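Local coordinates for protein glutathione S-transferase (Cupriavidus metallidurans, PDB 4MK3) that binds glutathione sulfinic acid at its dimer interface and probably acts as a glutathione transferase, joining glutathione to electrophilic substrates, at residues A[151-154]-A[155-159]; A[169-173]-A[174-178]; A[194-198]-A[199-203]. All coordinates share one frame; numbering follows the deposited sequence.

Interaction 1 of 3, residues A[151-154]-A[155-159]. With GSF (L-gamma-glutamyl-3-sulfino-L-alanylglycine), chain E.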
loop_
_atom_site.group_PDB
_atom_site.type_symbol
_atom_site.label_atom_id
_atom_site.label_comp_id
_atom_site.label_asym_id
_atom_site.label_seq_id
_atom_site.Cartn_x
_atom_site.Cartn_y
_atom_site.Cartn_z
ATOM N N SER A 151 8.236 -9.709 -13.952
ATOM C CA SER A 151 7.178 -10.705 -14.101
ATOM C C SER A 151 5.881 -10.253 -13.418
ATOM O O SER A 151 4.799 -10.548 -13.915
ATOM C CB SER A 151 7.618 -12.063 -13.569
ATOM O OG SER A 151 8.614 -12.615 -14.411
ATOM N N LYS A 152 5.973 -9.532 -12.300
ATOM C CA LYS A 152 4.782 -9.040 -11.630
ATOM C C LYS A 152 4.118 -8.018 -12.531
ATOM O O LYS A 152 2.897 -7.941 -12.586
ATOM C CB LYS A 152 5.121 -8.360 -10.307
ATOM C CG LYS A 152 5.683 -9.307 -9.236
ATOM C CD LYS A 152 5.930 -8.535 -7.927
ATOM C CE LYS A 152 6.701 -9.347 -6.892
ATOM N NZ LYS A 152 5.966 -10.595 -6.535
ATOM N N ILE A 153 4.919 -7.185 -13.194
ATOM C CA ILE A 153 4.344 -6.165 -14.068
ATOM C C ILE A 153 3.556 -6.844 -15.189
ATOM O O ILE A 153 2.406 -6.464 -15.452
ATOM C CB ILE A 153 5.418 -5.232 -14.655
ATOM C CG1 ILE A 153 6.099 -4.437 -13.538
ATOM C CG2 ILE A 153 4.809 -4.280 -15.692
ATOM C CD1 ILE A 153 7.405 -3.713 -13.970
ATOM N N ASP A 154 4.152 -7.850 -15.820
ATOM C CA ASP A 154 3.501 -8.570 -16.913
ATOM C C ASP A 154 2.196 -9.190 -16.420
ATOM O O ASP A 154 1.178 -9.125 -17.099
ATOM C CB ASP A 154 4.393 -9.656 -17.448
ATOM C CG ASP A 154 5.555 -9.123 -18.267
ATOM O OD1 ASP A 154 5.530 -7.943 -18.677
ATOM O OD2 ASP A 154 6.485 -9.904 -18.495
ATOM N N ALA A 155 2.240 -9.820 -15.256
ATOM C CA ALA A 155 1.059 -10.471 -14.698
ATOM C C ALA A 155 -0.019 -9.459 -14.344
ATOM O O ALA A 155 -1.219 -9.688 -14.572
ATOM C CB ALA A 155 1.453 -11.305 -13.472
ATOM N N ALA A 156 0.397 -8.325 -13.796
ATOM C CA ALA A 156 -0.571 -7.292 -13.431
ATOM C C ALA A 156 -1.245 -6.735 -14.678
ATOM O O ALA A 156 -2.446 -6.460 -14.659
ATOM C CB ALA A 156 0.102 -6.187 -12.650
ATOM N N LEU A 157 -0.474 -6.526 -15.741
ATOM C CA LEU A 157 -1.039 -6.062 -17.010
ATOM C C LEU A 157 -2.067 -7.036 -17.541
ATOM O O LEU A 157 -3.130 -6.623 -17.980
ATOM C CB LEU A 157 0.037 -5.800 -18.051
ATOM C CG LEU A 157 0.933 -4.600 -17.760
ATOM C CD1 LEU A 157 2.194 -4.716 -18.583
ATOM C CD2 LEU A 157 0.169 -3.311 -18.055
ATOM N N THR A 158 -1.751 -8.323 -17.526
ATOM C CA THR A 158 -2.696 -9.324 -18.000
ATOM C C THR A 158 -3.963 -9.277 -17.149
ATOM O O THR A 158 -5.070 -9.365 -17.676
ATOM C CB THR A 158 -2.084 -10.689 -17.908
ATOM O OG1 THR A 158 -0.981 -10.756 -18.818
ATOM C CG2 THR A 158 -3.082 -11.771 -18.294
ATOM N N ALA A 159 -3.813 -9.148 -15.842
ATOM C CA ALA A 159 -4.983 -9.077 -14.969
ATOM C C ALA A 159 -5.804 -7.829 -15.239
ATOM O O ALA A 159 -7.037 -7.864 -15.193
ATOM C CB ALA A 159 -4.571 -9.137 -13.494
HETATM C CB1 GSF E . 2.221 -6.343 0.798
HETATM C CG1 GSF E . 2.190 -7.845 1.046
HETATM C CD1 GSF E . 3.551 -8.487 0.890
HETATM O OE1 GSF E . 4.521 -7.910 0.441
HETATM C C1 GSF E . -0.117 -5.943 1.532
HETATM O O11 GSF E . -0.729 -7.028 1.699
HETATM O O12 GSF E . -0.322 -4.992 2.331
HETATM N N1 GSF E . 0.973 -4.400 -0.001
HETATM C CA1 GSF E . 0.854 -5.802 0.390
HETATM N N2 GSF E . 3.656 -9.802 1.316
HETATM C CA2 GSF E . 4.877 -10.519 1.164
HETATM C CB2 GSF E . 4.941 -11.634 2.156
HETATM S SG2 GSF E . 5.330 -11.119 3.790
HETATM O O1S GSF E . 5.894 -12.299 4.469
HETATM O O2S GSF E . 4.086 -10.619 4.446
HETATM C C2 GSF E . 4.899 -11.256 -0.157
HETATM O O2 GSF E . 3.933 -11.926 -0.515
HETATM N N3 GSF E . 6.050 -11.158 -0.931
HETATM C CA3 GSF E . 6.138 -11.888 -2.163
HETATM C C3 GSF E . 6.739 -11.046 -3.295
HETATM O O31 GSF E . 7.075 -11.640 -4.364
HETATM O O32 GSF E . 6.898 -9.813 -3.179
#
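Ala155 N donates to Ser151 O at 3.0 Å, the first of four i to i+4 backbone bonds of helix 143-164 that join 151-154 to 155-159. One residue on, Ala156 N bonds Lys152 O. The Ala156 side chain packs on Leu118 of helix 106-134 and on Leu68 of the second subunit. Leu157 N reaches Ile153 O at 2.9 Å, with an N-H...O angle of 164°. The two side chains lie side by side and point the same way, with Ile153 CG2 3.9 Å from Leu157 CD1. They face the core, against helices 106-134 and 177-192. Thr158 N makes the fourth, to Asp154 O at 3.1 Å, and Asp154 OD1 takes a salt bridge from Arg201. On another side of the helix, Lys152 runs out to the bound glutathione sulfinic acid. Its chain is extended until chi4, where it bends (-59°). NZ then donates to O31 of the glycyl carboxylate at 2.7 Å, and it also bonds Leu68 O of the second subunit. An alanine here would remove the ammonium group and is likely to leave the glycyl carboxylate short of a countercharge and Leu68 O without this donor. Most other polar contacts to the ligand come from the second subunit. Lys152, with Arg148 of the same chain, therefore completes its partner's glutathione site across the dimer interface, where its charge should help neutralise the carboxylate.

Interaction 2 of 3, residues A[169-173]-A[174-178]; sequences WCTGT and HYTLA
Trp169 and Tyr175 form the tight part of this loop, which leads into helix 177-192. The edge of the tyrosine ring points at the face of the indole in a T-shaped stack. The centroids of the Trp169 six-membered ring and the Tyr175 ring are 5.0 Å apart, with planes at 66°. Tyr175 CB makes a CH-pi contact over the five-membered ring. CG is anti to the backbone N (chi1 180°), which carries CD1 over the six-membered ring, toward its rim. Nearby, Cys170 CB packs on Ala178 CB at 3.8 Å, beside Trp115.

The other side is looser and more polar. Thr173 OG1 and His174 ND1 share a hydrogen bond of 2.7 Å, made at the edge of the imidazole and in its plane. Both residues are exposed. Water bridges the loop's two arms. One water accepts from Thr171 N at 3.0 Å and from Thr176 OG1, and donates to His174 O.

Thr176 is the N-cap of helix 177-192. Its OG1 accepts from Ala178 N at 3.1 Å, and its own N donates to Asp179 OD2. This fits the Ser/Thr-X-X-Asp N-capping signature of glutathione transferases. The caps satisfy backbone groups at the helix start, and the negative Asp179 would suit the helix dipole there.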
loop_
_atom_site.group_PDB
_atom_site.type_symbol
_atom_site.label_atom_id
_atom_site.label_comp_id
_atom_site.label_asym_id
_atom_site.label_seq_id
_atom_site.Cartn_x
_atom_site.Cartn_y
_atom_site.Cartn_z
ATOM N N TRP A 169 -15.428 1.326 -18.529
ATOM C CA TRP A 169 -14.482 1.643 -17.477
ATOM C C TRP A 169 -14.247 0.396 -16.632
ATOM O O TRP A 169 -14.924 -0.611 -16.773
ATOM C CB TRP A 169 -15.011 2.783 -16.594
ATOM C CG TRP A 169 -15.164 4.120 -17.272
ATOM C CD1 TRP A 169 -16.332 4.767 -17.534
ATOM C CD2 TRP A 169 -14.116 4.986 -17.725
ATOM N NE1 TRP A 169 -16.083 5.978 -18.118
ATOM C CE2 TRP A 169 -14.731 6.140 -18.239
ATOM C CE3 TRP A 169 -12.721 4.896 -17.740
ATOM C CZ2 TRP A 169 -13.992 7.218 -18.755
ATOM C CZ3 TRP A 169 -11.984 5.966 -18.251
ATOM C CH2 TRP A 169 -12.630 7.105 -18.758
ATOM N N CYS A 170 -13.268 0.462 -15.748
ATOM C CA CYS A 170 -12.866 -0.719 -14.989
ATOM C C CYS A 170 -14.011 -1.425 -14.292
ATOM O O CYS A 170 -14.038 -2.664 -14.270
ATOM C CB CYS A 170 -11.801 -0.364 -13.960
ATOM S SG CYS A 170 -10.162 -0.068 -14.656
ATOM N N THR A 171 -14.936 -0.668 -13.712
ATOM C CA THR A 171 -16.074 -1.244 -13.010
ATOM C C THR A 171 -17.384 -1.153 -13.778
ATOM O O THR A 171 -18.434 -1.426 -13.216
ATOM C CB THR A 171 -16.272 -0.650 -11.612
ATOM O OG1 THR A 171 -16.651 0.734 -11.711
ATOM C CG2 THR A 171 -14.980 -0.790 -10.811
ATOM N N GLY A 172 -17.332 -0.800 -15.056
ATOM C CA GLY A 172 -18.523 -0.787 -15.893
ATOM C C GLY A 172 -18.862 0.592 -16.458
ATOM O O GLY A 172 -18.119 1.144 -17.253
ATOM N N THR A 173 -19.977 1.163 -16.012
ATOM C CA THR A 173 -20.506 2.391 -16.594
ATOM C C THR A 173 -19.770 3.653 -16.165
ATOM O O THR A 173 -19.794 4.635 -16.898
ATOM C CB THR A 173 -21.994 2.605 -16.222
ATOM O OG1 THR A 173 -22.139 2.539 -14.801
ATOM C CG2 THR A 173 -22.883 1.532 -16.837
ATOM N N HIS A 174 -19.178 3.671 -14.971
ATOM C CA HIS A 174 -18.671 4.925 -14.417
ATOM C C HIS A 174 -17.204 4.934 -14.166
ATOM O O HIS A 174 -16.620 3.950 -13.753
ATOM C CB HIS A 174 -19.362 5.237 -13.096
ATOM C CG HIS A 174 -20.740 5.772 -13.274
ATOM N ND1 HIS A 174 -21.805 4.975 -13.640
ATOM C CD2 HIS A 174 -21.229 7.030 -13.189
ATOM C CE1 HIS A 174 -22.889 5.715 -13.749
ATOM N NE2 HIS A 174 -22.569 6.966 -13.473
ATOM N N TYR A 175 -16.630 6.112 -14.396
ATOM C CA TYR A 175 -15.246 6.432 -14.048
ATOM C C TYR A 175 -15.095 6.513 -12.533
ATOM O O TYR A 175 -15.887 7.179 -11.860
ATOM C CB TYR A 175 -14.938 7.779 -14.666
ATOM C CG TYR A 175 -13.559 8.389 -14.476
ATOM C CD1 TYR A 175 -12.468 7.963 -15.208
ATOM C CD2 TYR A 175 -13.389 9.456 -13.623
ATOM C CE1 TYR A 175 -11.243 8.569 -15.071
ATOM C CE2 TYR A 175 -12.161 10.069 -13.482
ATOM C CZ TYR A 175 -11.102 9.623 -14.222
ATOM O OH TYR A 175 -9.888 10.251 -14.128
ATOM N N THR A 176 -14.089 5.812 -12.030
ATOM C CA THR A 176 -13.803 5.755 -10.600
ATOM C C THR A 176 -12.303 5.841 -10.361
ATOM O O THR A 176 -11.486 5.912 -11.279
ATOM C CB THR A 176 -14.283 4.416 -9.978
ATOM O OG1 THR A 176 -13.486 3.339 -10.490
ATOM C CG2 THR A 176 -15.767 4.154 -10.233
ATOM N N LEU A 177 -11.949 5.812 -9.082
ATOM C CA LEU A 177 -10.547 5.757 -8.702
ATOM C C LEU A 177 -9.823 4.569 -9.328
ATOM O O LEU A 177 -8.610 4.625 -9.533
ATOM C CB LEU A 177 -10.456 5.705 -7.173
ATOM C CG LEU A 177 -9.056 5.617 -6.551
ATOM C CD1 LEU A 177 -8.203 6.819 -6.917
ATOM C CD2 LEU A 177 -9.173 5.500 -5.031
ATOM N N ALA A 178 -10.539 3.480 -9.635
ATOM C CA ALA A 178 -9.911 2.374 -10.327
ATOM C C ALA A 178 -9.275 2.818 -11.639
ATOM O O ALA A 178 -8.119 2.475 -11.949
ATOM C CB ALA A 178 -10.935 1.263 -10.582
HETATM O O HOH W 1 -14.573 2.213 -12.956
HETATM O O HOH W 2 -19.227 1.606 -12.893
#

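Interaction 3 of 3, residues A[194-198]-A[199-203]; sequences PDIAW and RDRHP
The backbone makes an inverse gamma turn centred on Ala197 and then coils into the short helix 198-201; His202 N, just past it, bonds Trp198 O at 3.0 Å, while Asp200 N and Arg201 N make weak bonds to Ala197 O. The main side-chain contact is between neighbours, Trp198 and Arg199, which lie side by side. Arg199 CG sits over the six-membered ring of the indole, 3.4 Å from its centroid and 3° off the normal, a clear CH-pi contact. The guanidinium passes beyond the edge of that ring, one face turned to Trp198 CZ2 and CH2, planes 45° apart, with Arg199 NE 3.4 Å from CZ2. Trp198 CG stands between its backbone N and carbonyl carbon (chi1 65°), which tucks the indole against Arg199 N. Asp190 holds both polar ends: it forms a salt bridge with Arg199 NH1 and takes a weak hydrogen bond from Trp198 NE1. This short helix links helices 177-192 and 203-212 in the all-helical C-terminal domain of the glutathione transferase fold. Ala197 is its N-cap, and His202, the first residue past it, is in turn the N-cap of helix 203-212. The buried indole packs on Leu186, Leu189 and Leu205. Arg201 stretches back along the start of the turn, with CG 3.5 Å from Ala197 O. A water bridges Arg201 NH2 and Ala197 N, accepting from each at 2.9 Å. Arg201 NH1 forms a salt bridge with Asp154 of helix 143-164. His202 turns its ring to the same helix, packing on Leu157 and Ser161.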
loop_
_atom_site.group_PDB
_atom_site.type_symbol
_atom_site.label_atom_id
_atom_site.label_comp_id
_atom_site.label_asym_id
_atom_site.label_seq_id
_atom_site.Cartn_x
_atom_site.Cartn_y
_atom_site.Cartn_z
ATOM N N PRO A 194 9.386 2.145 -21.683
ATOM C CA PRO A 194 8.842 1.993 -23.038
ATOM C C PRO A 194 9.155 0.630 -23.652
ATOM O O PRO A 194 8.508 0.255 -24.633
ATOM C CB PRO A 194 9.530 3.113 -23.819
ATOM C CG PRO A 194 10.771 3.417 -23.046
ATOM C CD PRO A 194 10.389 3.214 -21.609
ATOM N N ASP A 195 10.107 -0.101 -23.071
ATOM C CA ASP A 195 10.441 -1.466 -23.501
ATOM C C ASP A 195 9.414 -2.528 -23.116
ATOM O O ASP A 195 9.431 -3.637 -23.659
ATOM C CB ASP A 195 11.797 -1.880 -22.917
ATOM C CG ASP A 195 11.861 -1.701 -21.399
ATOM O OD1 ASP A 195 11.634 -0.568 -20.920
ATOM O OD2 ASP A 195 12.127 -2.690 -20.683
ATOM N N ILE A 196 8.545 -2.224 -22.161
ATOM C CA ILE A 196 7.490 -3.146 -21.782
ATOM C C ILE A 196 6.300 -2.881 -22.694
ATOM O O ILE A 196 5.546 -1.933 -22.501
ATOM C CB ILE A 196 7.118 -3.003 -20.285
ATOM C CG1 ILE A 196 8.340 -3.347 -19.424
ATOM C CG2 ILE A 196 5.928 -3.894 -19.930
ATOM C CD1 ILE A 196 8.148 -3.174 -17.915
ATOM N N ALA A 197 6.134 -3.744 -23.701
ATOM C CA ALA A 197 5.255 -3.441 -24.819
ATOM C C ALA A 197 3.791 -3.795 -24.564
ATOM O O ALA A 197 3.169 -4.524 -25.348
ATOM C CB ALA A 197 5.762 -4.153 -26.063
ATOM N N TRP A 198 3.221 -3.253 -23.492
ATOM C CA TRP A 198 1.853 -3.584 -23.133
ATOM C C TRP A 198 0.848 -3.196 -24.210
ATOM O O TRP A 198 -0.193 -3.817 -24.329
ATOM C CB TRP A 198 1.478 -2.960 -21.791
ATOM C CG TRP A 198 1.435 -1.453 -21.755
ATOM C CD1 TRP A 198 2.448 -0.612 -21.384
ATOM C CD2 TRP A 198 0.324 -0.617 -22.075
ATOM N NE1 TRP A 198 2.035 0.689 -21.460
ATOM C CE2 TRP A 198 0.729 0.718 -21.868
ATOM C CE3 TRP A 198 -0.978 -0.864 -22.516
ATOM C CZ2 TRP A 198 -0.113 1.796 -22.101
ATOM C CZ3 TRP A 198 -1.814 0.201 -22.739
ATOM C CH2 TRP A 198 -1.388 1.521 -22.524
ATOM N N ARG A 199 1.152 -2.165 -24.984
ATOM C CA ARG A 199 0.221 -1.661 -26.006
ATOM C C ARG A 199 0.025 -2.636 -27.158
ATOM O O ARG A 199 -1.030 -2.672 -27.783
ATOM C CB ARG A 199 0.730 -0.322 -26.545
ATOM C CG ARG A 199 0.615 0.792 -25.517
ATOM C CD ARG A 199 1.280 2.070 -26.000
ATOM N NE ARG A 199 0.936 3.135 -25.077
ATOM C CZ ARG A 199 -0.191 3.839 -25.148
ATOM N NH1 ARG A 199 -0.467 4.772 -24.231
ATOM N NH2 ARG A 199 -1.039 3.625 -26.150
ATOM N N ASP A 200 1.055 -3.400 -27.442
ATOM C CA ASP A 200 0.935 -4.436 -28.442
ATOM C C ASP A 200 0.068 -5.582 -27.913
ATOM O O ASP A 200 -0.783 -6.083 -28.654
ATOM C CB ASP A 200 2.325 -4.884 -28.865
ATOM C CG ASP A 200 3.091 -3.779 -29.576
ATOM O OD1 ASP A 200 2.467 -3.056 -30.382
ATOM O OD2 ASP A 200 4.300 -3.627 -29.326
ATOM N N ARG A 201 0.235 -5.930 -26.629
ATOM C CA ARG A 201 -0.361 -7.117 -25.995
ATOM C C ARG A 201 -1.841 -6.997 -25.676
ATOM O O ARG A 201 -2.546 -8.001 -25.693
ATOM C CB ARG A 201 0.312 -7.422 -24.641
ATOM C CG ARG A 201 1.810 -7.633 -24.666
ATOM C CD ARG A 201 2.318 -7.743 -23.224
ATOM N NE ARG A 201 3.770 -7.622 -23.129
ATOM C CZ ARG A 201 4.434 -7.538 -21.979
ATOM N NH1 ARG A 201 3.783 -7.580 -20.822
ATOM N NH2 ARG A 201 5.755 -7.407 -21.980
ATOM N N HIS A 202 -2.289 -5.796 -25.325
ATOM C CA HIS A 202 -3.602 -5.613 -24.707
ATOM C C HIS A 202 -4.390 -4.477 -25.345
ATOM O O HIS A 202 -4.409 -3.364 -24.831
ATOM C CB HIS A 202 -3.453 -5.358 -23.207
ATOM C CG HIS A 202 -2.620 -6.376 -22.490
ATOM N ND1 HIS A 202 -2.978 -7.705 -22.397
ATOM C CD2 HIS A 202 -1.459 -6.247 -21.800
ATOM C CE1 HIS A 202 -2.063 -8.354 -21.695
ATOM N NE2 HIS A 202 -1.126 -7.496 -21.333
ATOM N N PRO A 203 -5.077 -4.769 -26.459
ATOM C CA PRO A 203 -5.833 -3.731 -27.160
ATOM C C PRO A 203 -6.862 -3.045 -26.287
ATOM O O PRO A 203 -7.075 -1.840 -26.451
ATOM C CB PRO A 203 -6.522 -4.502 -28.280
ATOM C CG PRO A 203 -5.612 -5.614 -28.576
ATOM C CD PRO A 203 -5.019 -6.012 -27.247
HETATM O O HOH W 3 3.698 -0.584 -25.123
HETATM O O HOH W 4 7.461 -6.342 -24.091
#

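Overall arrangement
All three contacts lie in the helical C-terminal domain and follow one another along the chain. Interaction 1 is on helix 143-164, interaction 2 leads into helix 177-192, and interaction 3 comes after that helix. Interactions 1 and 3 have centres 11 Å apart and touch. Arg201 NH1 meets Asp154 OD1 at 2.8 Å, and Trp198 and His202 pack on Leu157. Interaction 2 stands apart, its centre 20 Å from that of interaction 1 and 22 Å from that of interaction 3. Interaction 1 alone reaches the second subunit and the ligand. The helix that carries Lys152 to the glutathione site is thus packed, on another side, against segment 194-203.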